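Local coordinates for protein putative NAD(P)H-flavin oxidoreductase (Neisseria meningitidis serogroup A / serotype 4A, PDB 6WT2) that probably reduces nitro compounds such as chloramphenicol at the expense of NAD(P)H, using a bound flavin mononucleotide as cofactor, at residues S46-S49 / E53-Q56; V87-K92 / G154-G159; P63-A68 / R180-Q185; Q67-F72 / D78-A83; F101-L106 / D115-S120. All blocks are in the same frame, centred on the assembly; numbering follows the deposited sequence. Where two conformers were deposited one is given.

Contact 1 of 5, residues S46-S49 / E53-Q56; sequences SPSS and EPWQ. With FMN (flavin mononucleotide), chain K.
Trp-55 and Ser-48 bury the most surface here, with Ser-46 next. The indole points its six-membered ring at the loop. CH2 comes edge-on to two carbonyl oxygens, Ser-46 O at 3.6 Å and Pro-47 O at 3.5 Å, both near the ring plane. Pro-47 O has no hydrogen-bonding partner in the model. Ser-46 CB lies 3.9 Å from the same CH2. One face of the indole is covered from its own segment, with Glu-53 CA over the ring centre and Pro-54 CD nearer the rim. Ser-48 sets OG between its backbone N and carbonyl carbon (chi1 54°). There OG accepts a bond from Glu-53 N, 2.9 Å long and 158° at the hydrogen. This ties the loop after helix 33-44 to the start of strand 55-59, an outermost strand of this chain's nitroreductase sheet. Pro-54 is the centre of an inverse gamma turn just before Trp-55. The other side of residues 46-49 borders the flavin. Ser-48 C is 3.3 Å from C8M of FMN, and Ser-49 N is 3.4 Å from its C8. Arg-214 of the second subunit donates to Ser-46 O and also binds this FMN, so the site spans the dimer interface.

Contact 2 of 5, residues V87-K92 / G154-G159; sequences VVFLAK and GNMMTG
Met-156, a selenomethionine, meets Phe-89 at the edge of its ring. The two side chains come from opposite directions, one from the helix and one from the strand. The selenium SE of Met-156 lies 3.6 Å from Phe-89 CE1 and 3.7 Å from Phe-89 CZ. Its distance to the centroid of the Phe-89 ring is 4.8 Å, in a direction 78° off the ring normal. This is a Met-aromatic contact at the ring edge, where selenium meets the C-H groups and not the pi face. The Met-156 chain bends at its last torsion (chi3 62°). That turns the methyl CE back along the strand, 4.0 Å from Phe-89 CZ and 4.3 Å from Val-87 CG2. No hydrogen bond crosses between the segments, and all three touching side chains are buried.

Other side chains pack round the ring. Val-87, which also touches the Met-156 methyl, has its CG1 3.8 Å above one face of the Phe-89 ring, offset toward the rim. Phe-57 of strand 55-59 meets the same ring at a steep angle. Val-198 and Ala-200 of strand 194-203 and Leu-153 of the helix also touch Phe-89. Near Met-156, Asn-155 bonds to Thr-158 of the second subunit, and Thr-158 to Asn-155 of that subunit. The backbone of Phe-89 is bonded to strand 194-203, and Val-88 is bonded to Val-58. Strand 85-92 therefore runs between strands 55-59 and 194-203 in the antiparallel sheet. Helix 138-162 covers the face of the sheet that carries Val-87 and Phe-89.

Contact 3 of 5, residues P63-A68 / R180-Q185; sequences PEIRQA and RVLSGQ
Helix 63-69 packs against the C-terminal part of helix 175-185 through two pairs of apolar side chains, Ile-65 with Leu-182 and Ala-68 with Val-181. In the first pair Ile-65 CG2 touches Leu-182 CD2 at 3.8 Å. The two side chains cross at about a right angle. The CG2 branch of Ile-65 makes this touch because CG1 is turned beside the backbone N (chi1 -60°). In the second pair Ala-68 CB lies 4.0 Å from Val-181 CG1. The methyl of Ala-68 points toward the other helix. The CA atoms of Ala-68 and Val-181 are 7.4 Å apart.

The axes of these short segments come within 10.6 Å and run at 128° to each other. The contact thus joins two helices that lie far apart in the nitroreductase chain, at the periphery of the fold and away from the flavin site. Residues 180-185 contain a wider, pi-type turn. Its Gln-185 N bonds to Arg-180 O at 3.0 Å, five residues back. The chain of Gln-185 is extended and reaches Ala-68 loosely at the exposed side, with NE2 of Gln-185 4.5 Å from CB of Ala-68. Phe-186, just beyond this helix, packs on Glu-64 and Val-181. Ile-65 also touches Val-60 and, across the dimer, Ala-224 of the second subunit.

Contact 4 of 5, residues Q67-F72 / D78-A83; sequences QAIKPF and DALDTA
Lys-70 and Asp-81 form a salt bridge between the 3-10 segment 70-71 that follows helix 63-69 and the weakly bonded helix 79-82. Lys-70 NZ lies 2.6 Å from Asp-81 OD1 and donates to its syn lone pair, on the side of the other oxygen. Asp-81 OD2 is farther from the same NZ, at 3.3 Å. The lysine leaves its backbone with CG opposite the backbone N (chi1 177°). It then bends at chi3 (-61°), and the lysine chain meets the aspartate side chain at about a right angle.

Beneath the bridge the contact is apolar. Leu-80 buries the most surface. Its CD1 rests 3.6 Å from Lys-70 CA, and its CD2 is 4.1 Å from Ile-69 CD1. Leu-86 of strand 85-92 backs both Leu-80 and Ile-69.

Ala-79 O takes two donors, Thr-82 N at 3.1 Å and Ala-83 N at 2.7 Å. Ile-69 O accepts Phe-72 N and also the hydroxyl of Ser-73. Arg-66 NH1 donates to Ala-83 O and makes a weak bond to Leu-80 O. Thr-82 OG1 makes a weak bond to Asp-78 O and another with Tyr-25 N.

This contact closes the loop 73-77, which carries Gly-75 of the FMN site. The ion pair lies at the partly exposed side and the leucine faces inward. This split suggests that charge pairs the segments at the surface, while apolar contact joins them to the sheet.

Contact 5 of 5, residues F101-L106 / D115-S120; sequences FMLESL and DAMAKS
Leu-103 and Leu-106 of helix 100-108 meet Met-117 and Ser-120 of helix 114-131. These are two consecutive helices joined by a short loop. The segment axes come within 11.3 Å and cross at 121°.

Along the first helix, Met-102 packs on Tyr-124, farther along helix 114-131, and on Val-50 and Ser-52 of the loop before strand 55-59. Leu-103 comes next. Its CD1 approaches the selenium SE of the selenomethionine Met-117 at 4.2 Å. Ser-105 OG bonds back to Met-102 O at 2.9 Å, tilted 23° from the carbonyl plane. Leu-106 N reaches the same oxygen at 3.0 Å, from the same face, so Met-102 O holds two donors.

Leu-106 buries the most surface and points at the second helix. Its CG stands opposite the backbone N (chi1 175°), which carries both methyls to the second helix. Val-111 of the connecting loop touches both Leu-106 and Ser-120. The second helix also carries Phe-127, which lines the nicotinic acid pocket together with Arg-109 of the connection. At the join, Leu-106 CD2 lies 3.8 Å from Met-117 O, and Ser-120 CB sits 3.9 Å from both CD1 and CD2 of Leu-106.

Overall arrangement
From the N terminus, contact 1 comes first and closes a three-residue loop leading into strand 55-59. Contacts 3 and 4 then start from the same helix, 63-69, and share Gln-67 and Ala-68. Contact 4 closes at once, over residues 73-77. Contact 3 closes only at helix 175-185, round about half the chain. Inside its loop, contact 2 joins strand 85-92 to helix 138-162, and contact 5 is nested within contact 2. Contacts 1 and 2 meet where strands 55-59 and 85-92 are neighbours. Phe-101 links contact 5 to both. Leu-182 of contact 3 reaches Val-88 of contact 2. Contacts 4 and 5 lie on opposite sides of the chain's centre, their centres about 41 Å apart.

Contact 1 of 5, residues S46-S49 / E53-Q56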
# COMPACT_ATOMS: atom_id res chain seq x y z
N SER A 46 -2.23 5.78 9.00
CA SER A 46 -1.31 5.46 7.93
C SER A 46 -0.87 6.76 7.25
O SER A 46 -1.60 7.75 7.27
CB SER A 46 -1.95 4.52 6.91
OG SER A 46 -2.12 3.22 7.46
N PRO A 47 0.32 6.78 6.66
CA PRO A 47 0.75 7.96 5.91
C PRO A 47 0.10 7.99 4.54
O PRO A 47 -0.44 7.00 4.05
CB PRO A 47 2.27 7.75 5.79
CG PRO A 47 2.40 6.25 5.70
CD PRO A 47 1.34 5.70 6.62
N SER A 48 0.18 9.16 3.92
CA SER A 48 -0.35 9.37 2.59
C SER A 48 0.40 10.53 1.96
O SER A 48 0.87 11.44 2.66
CB SER A 48 -1.85 9.67 2.60
OG SER A 48 -2.13 10.75 3.46
N SER A 49 0.49 10.50 0.64
CA SER A 49 1.11 11.58 -0.11
C SER A 49 0.47 12.91 0.28
O SER A 49 -0.76 13.02 0.32
CB SER A 49 0.97 11.33 -1.61
OG SER A 49 1.64 12.33 -2.36
N GLU A 53 -4.75 11.76 2.96
CA GLU A 53 -5.66 10.80 3.57
C GLU A 53 -6.88 10.54 2.68
O GLU A 53 -8.02 10.71 3.11
CB GLU A 53 -6.11 11.29 4.95
CG GLU A 53 -4.98 11.51 5.94
CD GLU A 53 -5.44 12.20 7.22
OE1 GLU A 53 -6.39 11.68 7.86
OE2 GLU A 53 -4.86 13.25 7.58
N PRO A 54 -6.66 10.14 1.43
CA PRO A 54 -7.74 10.20 0.43
C PRO A 54 -8.63 8.97 0.47
O PRO A 54 -8.95 8.39 -0.57
CB PRO A 54 -6.96 10.29 -0.88
CG PRO A 54 -5.78 9.37 -0.63
CD PRO A 54 -5.43 9.56 0.86
N TRP A 55 -9.01 8.55 1.67
CA TRP A 55 -9.69 7.28 1.85
C TRP A 55 -10.93 7.44 2.71
O TRP A 55 -11.04 8.36 3.53
CB TRP A 55 -8.77 6.25 2.49
CG TRP A 55 -7.95 6.75 3.67
CD1 TRP A 55 -8.41 7.28 4.85
CD2 TRP A 55 -6.53 6.73 3.78
NE1 TRP A 55 -7.35 7.59 5.68
CE2 TRP A 55 -6.19 7.26 5.04
CE3 TRP A 55 -5.50 6.30 2.92
CZ2 TRP A 55 -4.87 7.38 5.46
CZ3 TRP A 55 -4.19 6.43 3.34
CH2 TRP A 55 -3.88 6.96 4.60
N GLN A 56 -11.89 6.53 2.50
CA GLN A 56 -12.95 6.22 3.45
C GLN A 56 -12.92 4.72 3.67
O GLN A 56 -12.57 3.97 2.76
CB GLN A 56 -14.33 6.63 2.92
CG GLN A 56 -14.46 8.07 2.53
CD GLN A 56 -14.70 8.96 3.72
OE1 GLN A 56 -13.75 9.44 4.35
NE2 GLN A 56 -15.97 9.19 4.05
N1 FMN K . 7.18 13.55 2.32
C2 FMN K . 8.17 14.29 1.76
O2 FMN K . 8.75 15.13 2.48
N3 FMN K . 8.46 14.27 0.44
C4 FMN K . 7.84 13.42 -0.40
O4 FMN K . 8.17 13.32 -1.60
C4A FMN K . 6.80 12.53 0.14
N5 FMN K . 6.04 11.78 -0.67
C5A FMN K . 5.17 10.90 -0.14
C6 FMN K . 4.67 9.88 -0.95
C7 FMN K . 3.75 9.00 -0.40
C7M FMN K . 3.21 7.89 -1.26
C8 FMN K . 3.48 9.02 1.06
C8M FMN K . 2.58 8.00 1.70
C9 FMN K . 3.98 10.04 1.86
C9A FMN K . 4.89 10.91 1.32
N10 FMN K . 5.48 11.89 2.15
C10 FMN K . 6.44 12.72 1.56
C1' FMN K . 5.20 11.94 3.59
C2' FMN K . 3.84 12.59 3.87
O2' FMN K . 3.94 14.02 3.74
C3' FMN K . 3.44 12.24 5.29
O3' FMN K . 3.20 10.83 5.34
C4' FMN K . 2.17 12.96 5.75
O4' FMN K . 2.42 14.37 5.66
C5' FMN K . 1.83 12.58 7.19
O5' FMN K . 3.00 12.72 8.00
P FMN K . 3.50 11.48 8.89
O1P FMN K . 2.31 11.11 9.72
O2P FMN K . 4.70 12.00 9.63
O3P FMN K . 3.86 10.46 7.82

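Contact 2 of 5, residues V87-K92 / G154-G159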
# COMPACT_ATOMS: atom_id res chain seq x y z
N VAL A 87 -14.24 -4.64 5.21
CA VAL A 87 -13.95 -3.23 4.94
C VAL A 87 -13.79 -3.08 3.43
O VAL A 87 -13.02 -3.82 2.81
CB VAL A 87 -12.69 -2.74 5.68
CG1 VAL A 87 -12.39 -1.27 5.33
CG2 VAL A 87 -12.85 -2.90 7.19
N VAL A 88 -14.53 -2.15 2.85
CA VAL A 88 -14.35 -1.76 1.46
C VAL A 88 -13.72 -0.38 1.49
O VAL A 88 -14.29 0.56 2.07
CB VAL A 88 -15.68 -1.75 0.69
CG1 VAL A 88 -15.46 -1.26 -0.75
CG2 VAL A 88 -16.33 -3.15 0.72
N PHE A 89 -12.55 -0.25 0.87
CA PHE A 89 -11.80 0.99 0.85
C PHE A 89 -12.24 1.84 -0.32
O PHE A 89 -12.30 1.37 -1.46
CB PHE A 89 -10.29 0.72 0.75
CG PHE A 89 -9.71 0.00 1.94
CD1 PHE A 89 -8.99 0.71 2.89
CD2 PHE A 89 -9.86 -1.37 2.09
CE1 PHE A 89 -8.44 0.05 3.98
CE2 PHE A 89 -9.33 -2.03 3.18
CZ PHE A 89 -8.60 -1.33 4.12
N LEU A 90 -12.57 3.10 -0.04
CA LEU A 90 -12.86 4.09 -1.07
C LEU A 90 -11.67 5.02 -1.23
O LEU A 90 -11.02 5.37 -0.24
CB LEU A 90 -14.10 4.93 -0.71
CG LEU A 90 -15.35 4.16 -0.32
CD1 LEU A 90 -16.47 5.19 0.04
CD2 LEU A 90 -15.77 3.19 -1.42
N ALA A 91 -11.43 5.47 -2.45
CA ALA A 91 -10.42 6.47 -2.71
C ALA A 91 -11.07 7.73 -3.28
O ALA A 91 -12.07 7.66 -4.00
CB ALA A 91 -9.33 5.92 -3.66
N LYS A 92 -10.50 8.88 -2.94
CA LYS A 92 -11.01 10.16 -3.42
C LYS A 92 -10.87 10.28 -4.93
O LYS A 92 -9.80 10.00 -5.49
CB LYS A 92 -10.26 11.30 -2.75
CG LYS A 92 -10.90 12.66 -2.97
CD LYS A 92 -12.25 12.72 -2.28
CE LYS A 92 -13.03 14.01 -2.58
NZ LYS A 92 -13.55 14.02 -3.98
N GLY A 154 -2.40 -2.39 3.85
CA GLY A 154 -1.27 -3.16 4.37
C GLY A 154 -1.10 -3.03 5.87
O GLY A 154 -0.89 -4.03 6.57
N ASN A 155 -1.23 -1.81 6.39
CA ASN A 155 -1.02 -1.57 7.82
C ASN A 155 -2.11 -2.21 8.67
O ASN A 155 -1.82 -2.81 9.71
CB ASN A 155 -0.95 -0.07 8.09
CG ASN A 155 0.39 0.52 7.76
OD1 ASN A 155 1.42 -0.18 7.76
ND2 ASN A 155 0.41 1.83 7.50
N MSE A 156 -3.36 -2.09 8.26
CA MSE A 156 -4.45 -2.71 9.00
C MSE A 156 -4.29 -4.24 9.08
O MSE A 156 -4.45 -4.84 10.15
CB MSE A 156 -5.79 -2.33 8.37
CG MSE A 156 -6.11 -0.87 8.62
SE MSE A 156 -7.53 -0.23 7.48
CE MSE A 156 -8.92 -1.41 8.14
N MSE A 157 -3.95 -4.87 7.96
CA MSE A 157 -3.80 -6.34 7.96
C MSE A 157 -2.61 -6.83 8.76
O MSE A 157 -2.68 -7.83 9.48
CB MSE A 157 -3.70 -6.86 6.54
CG MSE A 157 -4.97 -6.66 5.75
SE MSE A 157 -4.83 -7.52 4.04
CE MSE A 157 -3.19 -6.61 3.44
N THR A 158 -1.49 -6.12 8.64
CA THR A 158 -0.31 -6.49 9.42
C THR A 158 -0.57 -6.30 10.91
O THR A 158 -0.33 -7.22 11.72
CB THR A 158 0.89 -5.67 8.96
OG1 THR A 158 1.23 -6.08 7.63
CG2 THR A 158 2.09 -5.91 9.90
N GLY A 159 -1.07 -5.13 11.29
CA GLY A 159 -1.34 -4.87 12.69
C GLY A 159 -2.35 -5.85 13.27
O GLY A 159 -2.16 -6.37 14.37

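Contact 3 of 5, residues P63-A68 / R180-Q185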
# COMPACT_ATOMS: atom_id res chain seq x y z
N PRO A 63 -25.72 -7.89 6.91
CA PRO A 63 -25.74 -9.06 6.02
C PRO A 63 -26.61 -8.87 4.77
O PRO A 63 -26.41 -9.61 3.79
CB PRO A 63 -26.26 -10.18 6.93
CG PRO A 63 -27.09 -9.45 7.97
CD PRO A 63 -26.31 -8.19 8.23
N GLU A 64 -27.57 -7.93 4.77
CA GLU A 64 -28.29 -7.64 3.53
C GLU A 64 -27.35 -7.11 2.46
O GLU A 64 -27.46 -7.46 1.28
CB GLU A 64 -29.41 -6.62 3.76
CG GLU A 64 -30.21 -6.33 2.47
CD GLU A 64 -31.10 -5.08 2.56
OE1 GLU A 64 -30.89 -4.24 3.46
OE2 GLU A 64 -32.01 -4.94 1.71
N ILE A 65 -26.41 -6.25 2.86
CA ILE A 65 -25.45 -5.73 1.91
C ILE A 65 -24.48 -6.82 1.50
O ILE A 65 -24.19 -7.00 0.31
CB ILE A 65 -24.73 -4.50 2.50
CG1 ILE A 65 -25.73 -3.41 2.83
CG2 ILE A 65 -23.68 -3.98 1.51
CD1 ILE A 65 -25.05 -2.15 3.38
N ARG A 66 -24.01 -7.61 2.46
CA ARG A 66 -23.09 -8.69 2.11
C ARG A 66 -23.72 -9.65 1.11
O ARG A 66 -23.06 -10.07 0.14
CB ARG A 66 -22.66 -9.45 3.37
CG ARG A 66 -21.72 -8.68 4.27
CD ARG A 66 -21.19 -9.59 5.35
NE ARG A 66 -20.38 -8.87 6.33
CZ ARG A 66 -19.61 -9.47 7.22
NH1 ARG A 66 -19.54 -10.80 7.23
NH2 ARG A 66 -18.90 -8.76 8.09
N GLN A 67 -24.99 -10.01 1.31
CA GLN A 67 -25.65 -10.90 0.37
C GLN A 67 -25.85 -10.23 -0.98
O GLN A 67 -25.84 -10.91 -2.01
CB GLN A 67 -26.98 -11.36 0.95
CG GLN A 67 -26.83 -12.28 2.13
CD GLN A 67 -26.37 -13.66 1.73
OE1 GLN A 67 -25.59 -14.29 2.44
NE2 GLN A 67 -26.87 -14.16 0.60
N ALA A 68 -26.02 -8.90 -1.00
CA ALA A 68 -26.23 -8.20 -2.26
C ALA A 68 -24.97 -8.18 -3.12
O ALA A 68 -25.08 -8.15 -4.35
CB ALA A 68 -26.69 -6.77 -1.99
N ARG A 180 -22.07 0.34 -7.85
CA ARG A 180 -23.52 0.45 -8.06
C ARG A 180 -24.29 0.05 -6.81
O ARG A 180 -25.21 0.76 -6.39
CB ARG A 180 -23.94 -0.41 -9.25
CG ARG A 180 -25.45 -0.67 -9.34
CD ARG A 180 -25.78 -1.69 -10.42
NE ARG A 180 -25.68 -3.08 -9.94
CZ ARG A 180 -25.47 -4.14 -10.72
NH1 ARG A 180 -25.32 -3.98 -12.03
NH2 ARG A 180 -25.41 -5.35 -10.18
N VAL A 181 -23.93 -1.07 -6.19
CA VAL A 181 -24.65 -1.56 -5.02
C VAL A 181 -24.38 -0.69 -3.80
O VAL A 181 -25.31 -0.26 -3.10
CB VAL A 181 -24.30 -3.04 -4.76
CG1 VAL A 181 -24.83 -3.46 -3.38
CG2 VAL A 181 -24.88 -3.94 -5.85
N LEU A 182 -23.10 -0.43 -3.50
CA LEU A 182 -22.79 0.32 -2.29
C LEU A 182 -23.26 1.77 -2.38
O LEU A 182 -23.78 2.32 -1.40
CB LEU A 182 -21.29 0.29 -2.02
CG LEU A 182 -20.67 -1.06 -1.70
CD1 LEU A 182 -19.20 -0.87 -1.32
CD2 LEU A 182 -21.42 -1.77 -0.58
N SER A 183 -23.08 2.41 -3.53
CA SER A 183 -23.47 3.81 -3.65
C SER A 183 -24.89 3.99 -4.18
O SER A 183 -25.62 4.87 -3.70
CB SER A 183 -22.51 4.56 -4.57
OG SER A 183 -23.07 5.81 -4.88
N GLY A 184 -25.29 3.21 -5.18
CA GLY A 184 -26.59 3.44 -5.77
C GLY A 184 -27.70 2.80 -4.98
O GLY A 184 -28.68 3.45 -4.63
N GLN A 185 -27.55 1.51 -4.67
CA GLN A 185 -28.61 0.77 -4.00
C GLN A 185 -28.71 1.12 -2.52
O GLN A 185 -29.82 1.24 -2.00
CB GLN A 185 -28.39 -0.74 -4.19
CG GLN A 185 -29.46 -1.61 -3.55
CD GLN A 185 -29.29 -3.08 -3.88
OE1 GLN A 185 -28.54 -3.45 -4.79
NE2 GLN A 185 -29.99 -3.93 -3.14

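Contact 4 of 5, residues Q67-F72 / D78-A83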
# COMPACT_ATOMS: atom_id res chain seq x y z
N GLN A 67 -24.99 -10.01 1.31
CA GLN A 67 -25.65 -10.90 0.37
C GLN A 67 -25.85 -10.23 -0.98
O GLN A 67 -25.84 -10.91 -2.01
CB GLN A 67 -26.98 -11.36 0.95
CG GLN A 67 -26.83 -12.28 2.13
CD GLN A 67 -26.37 -13.66 1.73
OE1 GLN A 67 -25.59 -14.29 2.44
NE2 GLN A 67 -26.87 -14.16 0.60
N ALA A 68 -26.02 -8.90 -1.00
CA ALA A 68 -26.23 -8.20 -2.26
C ALA A 68 -24.97 -8.18 -3.12
O ALA A 68 -25.08 -8.15 -4.35
CB ALA A 68 -26.69 -6.77 -1.99
N ILE A 69 -23.79 -8.18 -2.51
CA ILE A 69 -22.55 -8.12 -3.28
C ILE A 69 -21.99 -9.51 -3.57
O ILE A 69 -21.14 -9.65 -4.46
CB ILE A 69 -21.50 -7.24 -2.58
CG1 ILE A 69 -21.14 -7.81 -1.20
CG2 ILE A 69 -21.98 -5.80 -2.47
CD1 ILE A 69 -20.14 -6.97 -0.44
N LYS A 70 -22.46 -10.53 -2.88
CA LYS A 70 -21.94 -11.88 -3.08
C LYS A 70 -21.97 -12.36 -4.53
O LYS A 70 -20.96 -12.95 -4.97
CB LYS A 70 -22.70 -12.85 -2.16
CG LYS A 70 -22.28 -14.30 -2.34
CD LYS A 70 -23.13 -15.25 -1.52
CE LYS A 70 -23.03 -14.95 -0.03
NZ LYS A 70 -23.98 -15.81 0.75
N PRO A 71 -23.04 -12.16 -5.32
CA PRO A 71 -23.07 -12.73 -6.68
C PRO A 71 -21.94 -12.26 -7.59
O PRO A 71 -21.62 -12.97 -8.55
CB PRO A 71 -24.43 -12.28 -7.22
CG PRO A 71 -25.25 -12.04 -6.02
CD PRO A 71 -24.32 -11.49 -5.00
N PHE A 72 -21.33 -11.10 -7.34
CA PHE A 72 -20.21 -10.66 -8.17
C PHE A 72 -18.91 -10.56 -7.39
O PHE A 72 -17.94 -9.97 -7.90
CB PHE A 72 -20.54 -9.32 -8.84
CG PHE A 72 -20.95 -8.23 -7.89
CD1 PHE A 72 -20.00 -7.48 -7.21
CD2 PHE A 72 -22.30 -7.93 -7.70
CE1 PHE A 72 -20.39 -6.46 -6.32
CE2 PHE A 72 -22.69 -6.90 -6.82
CZ PHE A 72 -21.73 -6.18 -6.14
N ASP A 78 -17.13 -17.11 -0.05
CA ASP A 78 -17.34 -17.85 1.19
C ASP A 78 -17.14 -16.97 2.42
O ASP A 78 -17.82 -17.17 3.44
CB ASP A 78 -16.42 -19.07 1.22
CG ASP A 78 -16.78 -20.11 0.16
OD1 ASP A 78 -17.99 -20.32 -0.09
OD2 ASP A 78 -15.86 -20.74 -0.42
N ALA A 79 -16.25 -15.98 2.35
CA ALA A 79 -15.96 -15.15 3.51
C ALA A 79 -17.11 -14.20 3.82
O ALA A 79 -17.24 -13.75 4.97
CB ALA A 79 -14.69 -14.34 3.28
N LEU A 80 -17.93 -13.86 2.82
CA LEU A 80 -19.08 -12.99 3.07
C LEU A 80 -20.06 -13.61 4.05
O LEU A 80 -20.78 -12.89 4.75
CB LEU A 80 -19.76 -12.65 1.74
CG LEU A 80 -18.94 -11.66 0.93
CD1 LEU A 80 -19.44 -11.52 -0.49
CD2 LEU A 80 -18.94 -10.30 1.63
N ASP A 81 -20.08 -14.94 4.14
CA ASP A 81 -20.92 -15.62 5.12
C ASP A 81 -20.25 -15.81 6.47
O ASP A 81 -20.95 -15.94 7.48
CB ASP A 81 -21.34 -16.99 4.58
CG ASP A 81 -22.12 -16.90 3.29
OD1 ASP A 81 -22.89 -15.92 3.14
OD2 ASP A 81 -21.97 -17.79 2.42
N THR A 82 -18.92 -15.80 6.54
CA THR A 82 -18.24 -16.23 7.75
C THR A 82 -17.35 -15.18 8.38
O THR A 82 -17.02 -15.32 9.56
CB THR A 82 -17.39 -17.49 7.48
OG1 THR A 82 -16.32 -17.18 6.57
CG2 THR A 82 -18.27 -18.62 6.89
N ALA A 83 -16.93 -14.15 7.64
CA ALA A 83 -16.01 -13.17 8.20
C ALA A 83 -16.68 -12.36 9.30
O ALA A 83 -17.87 -12.04 9.23
CB ALA A 83 -15.49 -12.23 7.11

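Contact 5 of 5, residues F101-L106 / D115-S120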
# COMPACT_ATOMS: atom_id res chain seq x y z
N PHE A 101 -11.22 19.39 -1.13
CA PHE A 101 -10.74 18.29 -0.30
C PHE A 101 -9.25 18.42 -0.01
O PHE A 101 -8.81 18.16 1.11
CB PHE A 101 -11.05 16.96 -0.98
CG PHE A 101 -10.52 15.76 -0.23
CD1 PHE A 101 -11.30 15.14 0.75
CD2 PHE A 101 -9.25 15.26 -0.48
CE1 PHE A 101 -10.82 14.05 1.45
CE2 PHE A 101 -8.76 14.16 0.22
CZ PHE A 101 -9.55 13.56 1.18
N MSE A 102 -8.47 18.82 -1.01
CA MSE A 102 -7.04 19.00 -0.83
C MSE A 102 -6.74 20.24 0.01
O MSE A 102 -5.80 20.24 0.80
CB MSE A 102 -6.33 19.09 -2.18
CG MSE A 102 -6.33 17.75 -2.95
SE MSE A 102 -5.29 16.38 -2.02
CE MSE A 102 -3.74 17.48 -1.69
N LEU A 103 -7.56 21.29 -0.14
CA LEU A 103 -7.42 22.46 0.72
C LEU A 103 -7.55 22.07 2.19
O LEU A 103 -6.75 22.50 3.02
CB LEU A 103 -8.46 23.52 0.35
CG LEU A 103 -8.30 24.81 1.14
CD1 LEU A 103 -6.95 25.44 0.83
CD2 LEU A 103 -9.44 25.79 0.84
N GLU A 104 -8.52 21.22 2.50
CA GLU A 104 -8.72 20.80 3.89
C GLU A 104 -7.53 20.01 4.41
O GLU A 104 -7.10 20.22 5.55
CB GLU A 104 -10.02 19.98 4.00
CG GLU A 104 -10.38 19.51 5.41
CD GLU A 104 -11.01 20.60 6.29
OE1 GLU A 104 -10.97 21.81 5.94
OE2 GLU A 104 -11.55 20.24 7.36
N SER A 105 -6.96 19.12 3.58
CA SER A 105 -5.82 18.34 4.04
C SER A 105 -4.60 19.23 4.26
O SER A 105 -3.83 18.99 5.19
CB SER A 105 -5.50 17.21 3.05
OG SER A 105 -4.96 17.72 1.84
N LEU A 106 -4.46 20.29 3.46
CA LEU A 106 -3.35 21.22 3.62
C LEU A 106 -3.46 22.00 4.93
O LEU A 106 -2.46 22.22 5.61
CB LEU A 106 -3.32 22.19 2.45
CG LEU A 106 -2.27 23.29 2.59
CD1 LEU A 106 -0.90 22.67 2.77
CD2 LEU A 106 -2.27 24.22 1.38
N ASP A 115 -0.73 33.35 2.26
CA ASP A 115 0.44 33.32 1.39
C ASP A 115 1.15 31.98 1.48
O ASP A 115 1.59 31.43 0.46
CB ASP A 115 1.38 34.47 1.72
CG ASP A 115 0.70 35.82 1.63
OD1 ASP A 115 -0.21 35.96 0.78
OD2 ASP A 115 1.05 36.73 2.41
N ALA A 116 1.27 31.42 2.69
CA ALA A 116 1.88 30.10 2.84
C ALA A 116 1.08 29.03 2.11
O ALA A 116 1.65 28.18 1.41
CB ALA A 116 2.03 29.74 4.32
N MSE A 117 -0.24 29.05 2.26
CA MSE A 117 -1.11 28.09 1.57
C MSE A 117 -0.98 28.19 0.07
O MSE A 117 -0.87 27.17 -0.63
CB MSE A 117 -2.58 28.30 1.94
CG MSE A 117 -2.94 27.79 3.32
SE MSE A 117 -4.87 27.88 3.61
CE MSE A 117 -5.17 29.74 3.15
N ALA A 118 -0.99 29.43 -0.42
CA ALA A 118 -0.83 29.66 -1.85
C ALA A 118 0.46 29.03 -2.37
O ALA A 118 0.47 28.41 -3.45
CB ALA A 118 -0.86 31.16 -2.15
N LYS A 119 1.55 29.15 -1.61
CA LYS A 119 2.84 28.63 -2.06
C LYS A 119 2.88 27.11 -2.03
O LYS A 119 3.52 26.48 -2.89
CB LYS A 119 3.95 29.22 -1.20
CG LYS A 119 5.36 29.06 -1.77
CD LYS A 119 6.34 30.01 -1.09
CE LYS A 119 6.62 29.61 0.36
NZ LYS A 119 7.46 28.37 0.46
N SER A 120 2.23 26.50 -1.04
CA SER A 120 2.12 25.05 -0.99
C SER A 120 1.32 24.52 -2.17
O SER A 120 1.71 23.53 -2.81
CB SER A 120 1.46 24.61 0.32
OG SER A 120 2.32 24.83 1.43